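Local atomic coordinates of orotidine 5'-phosphate decarboxylase (Streptomyces avermitilis, PDB entry 3V75), a protein that probably catalyses the decarboxylation of orotidine 5'-phosphate to UMP, the last step of de novo UMP biosynthesis. Residues Ala98-Glu101 with Lys102-Glu106. Residues are numbered along the deposited sequence; the frame is centred on the assembly and turned at random.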
ATOM      1  N   ALA A  98      -8.095   0.996 -14.976  1.00  8.54           N
ATOM      2  CA  ALA A  98      -9.367   1.218 -15.657  1.00  9.23           C
ATOM      3  C   ALA A  98     -10.195  -0.083 -15.700  1.00  9.15           C
ATOM      4  O   ALA A  98     -11.417  -0.068 -15.463  1.00  9.32           O
ATOM      5  CB  ALA A  98      -9.124   1.773 -17.083  1.00 11.00           C
ATOM      6  N   VAL A  99      -9.537  -1.215 -15.967  1.00  9.00           N
ATOM      7  CA  VAL A  99     -10.258  -2.516 -15.897  1.00  8.91           C
ATOM      8  C   VAL A  99     -10.765  -2.753 -14.474  1.00  8.13           C
ATOM      9  O   VAL A  99     -11.880  -3.223 -14.278  1.00  8.42           O
ATOM     10  CB  VAL A  99      -9.341  -3.675 -16.331  1.00  9.77           C
ATOM     11  CG1 VAL A  99     -10.042  -5.017 -16.070  1.00 10.17           C
ATOM     12  CG2 VAL A  99      -8.988  -3.527 -17.820  1.00 12.14           C
ATOM     13  N   LEU A 100      -9.935  -2.419 -13.477  1.00  8.33           N
ATOM     14  CA  LEU A 100     -10.340  -2.580 -12.086  1.00  7.10           C
ATOM     15  C   LEU A 100     -11.580  -1.747 -11.754  1.00  7.00           C
ATOM     16  O   LEU A 100     -12.507  -2.233 -11.094  1.00  7.47           O
ATOM     17  CB  LEU A 100      -9.195  -2.222 -11.134  1.00  7.44           C
ATOM     18  CG  LEU A 100      -9.449  -2.356  -9.635  1.00  6.17           C
ATOM     19  CD1 LEU A 100      -9.867  -3.774  -9.249  1.00  7.79           C
ATOM     20  CD2 LEU A 100      -8.155  -1.949  -8.926  1.00  7.84           C
ATOM     21  N   GLU A 101     -11.609  -0.504 -12.240  1.00  7.47           N
ATOM     22  CA  GLU A 101     -12.778   0.351 -12.024  1.00  7.87           C
ATOM     23  C   GLU A 101     -14.044  -0.309 -12.537  1.00  9.25           C
ATOM     24  O   GLU A 101     -15.076  -0.341 -11.845  1.00  9.67           O
ATOM     25  CB  GLU A 101     -12.580   1.704 -12.734  1.00 10.05           C
ATOM     26  CG  GLU A 101     -11.546   2.579 -12.030  1.00  9.68           C
ATOM     27  CD  GLU A 101     -11.120   3.781 -12.853  1.00 10.21           C
ATOM     28  OE1 GLU A 101     -11.172   3.749 -14.107  1.00 11.75           O
ATOM     29  OE2 GLU A 101     -10.707   4.787 -12.208  1.00 12.35           O
ATOM     30  N   LYS A 102     -13.977  -0.811 -13.768  1.00  8.89           N
ATOM     31  CA  LYS A 102     -15.175  -1.397 -14.400  1.00 10.82           C
ATOM     32  C   LYS A 102     -15.609  -2.660 -13.678  1.00  9.52           C
ATOM     33  O   LYS A 102     -16.800  -2.921 -13.496  1.00 11.50           O
ATOM     34  CB  LYS A 102     -14.904  -1.756 -15.853  1.00 11.58           C
ATOM     35  CG  LYS A 102     -14.657  -0.616 -16.755  1.00 24.99           C
ATOM     36  CD  LYS A 102     -14.617  -1.118 -18.223  1.00 36.23           C
ATOM     37  CE  LYS A 102     -14.165  -2.608 -18.318  1.00 38.38           C
ATOM     38  NZ  LYS A 102     -12.659  -2.724 -18.716  1.00 39.14           N
ATOM     39  N   THR A 103     -14.624  -3.456 -13.281  1.00  8.90           N
ATOM     40  CA  THR A 103     -14.867  -4.725 -12.612  1.00  8.01           C
ATOM     41  C   THR A 103     -15.604  -4.499 -11.294  1.00  8.38           C
ATOM     42  O   THR A 103     -16.587  -5.178 -10.992  1.00  9.70           O
ATOM     43  CB  THR A 103     -13.511  -5.450 -12.377  1.00  9.72           C
ATOM     44  OG1 THR A 103     -12.891  -5.688 -13.651  1.00 10.25           O
ATOM     45  CG2 THR A 103     -13.696  -6.795 -11.662  1.00  9.73           C
ATOM     46  N   VAL A 104     -15.110  -3.545 -10.498  1.00  8.53           N
ATOM     47  CA  VAL A 104     -15.713  -3.253  -9.211  1.00  8.83           C
ATOM     48  C   VAL A 104     -17.135  -2.708  -9.439  1.00 10.33           C
ATOM     49  O   VAL A 104     -18.084  -3.121  -8.756  1.00  9.61           O
ATOM     50  CB  VAL A 104     -14.859  -2.222  -8.431  1.00  8.60           C
ATOM     51  CG1 VAL A 104     -15.633  -1.701  -7.247  1.00 10.22           C
ATOM     52  CG2 VAL A 104     -13.529  -2.844  -7.997  1.00  9.74           C
ATOM     53  N   ALA A 105     -17.301  -1.809 -10.419  1.00  8.80           N
ATOM     54  CA  ALA A 105     -18.628  -1.265 -10.689  1.00  9.33           C
ATOM     55  C   ALA A 105     -19.601  -2.379 -11.084  1.00 10.34           C
ATOM     56  O   ALA A 105     -20.743  -2.428 -10.585  1.00 10.69           O
ATOM     57  CB  ALA A 105     -18.581  -0.173 -11.783  1.00 13.87           C
ATOM     58  N   GLU A 106     -19.169  -3.259 -11.981  1.00  9.55           N
ATOM     59  CA  GLU A 106     -20.067  -4.318 -12.459  1.00 10.42           C
ATOM     60  C   GLU A 106     -20.395  -5.274 -11.309  1.00 12.15           C
ATOM     61  O   GLU A 106     -21.538  -5.713 -11.158  1.00 10.50           O
ATOM     62  CB  GLU A 106     -19.400  -5.088 -13.607  1.00 11.84           C
ATOM     63  CG  GLU A 106     -19.272  -4.305 -14.891  1.00 15.83           C
ATOM     64  CD  GLU A 106     -18.158  -4.848 -15.819  1.00 27.62           C
ATOM     65  OE1 GLU A 106     -17.516  -5.903 -15.506  1.00 23.81           O
ATOM     66  OE2 GLU A 106     -17.904  -4.187 -16.857  1.00 31.78           O
TER
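V99 and T103 meet one turn apart on helix 93-109, where V99 O accepts two hydrogen bonds from T103. The backbone N of T103 reaches V99 O at 2.9 Å. The hydroxyl OG1 of T103 reaches V99 O at 2.7 Å. The hydroxyl comes from above the carbonyl plane, 43° out of it, while N is tilted only slightly from it. OG1 lies beside its own backbone N (chi1 -60°), which turns it back along the helix to V99. The methyl CG1 of V99 packs against the same OG1 at 3.8 Å.

On the barrel side, L100 CD1 touches V104 CG2 at 4.0 Å, the two side chains crossing at a slant. V104 CG2 also rests on L100 O at 3.3 Å. V99, L100, T103 and V104 are all buried and form the packed part. L100 and V104 both lie on M116 of strand 113-120, while V99 and T103 face helix 61-75 through L64, S68 and V72.

K102 and A105 are exposed and make the looser side. The K102 chain is bent at chi3 (-27°) and chi4. NZ comes back to 3.7 Å from V99 CA and forms a salt bridge with E65 of helix 61-75. A105 N donates to E101 O at 3.0 Å, as elsewhere in the helix.

E101 sits at the subunit edge. It packs on P140 and L141, and its OE1 hydrogen-bonds S94 OG of the second subunit.

Helix 93-109 links parallel strands 81-84 and 113-120, an outer helix of the eight-stranded TIM barrel.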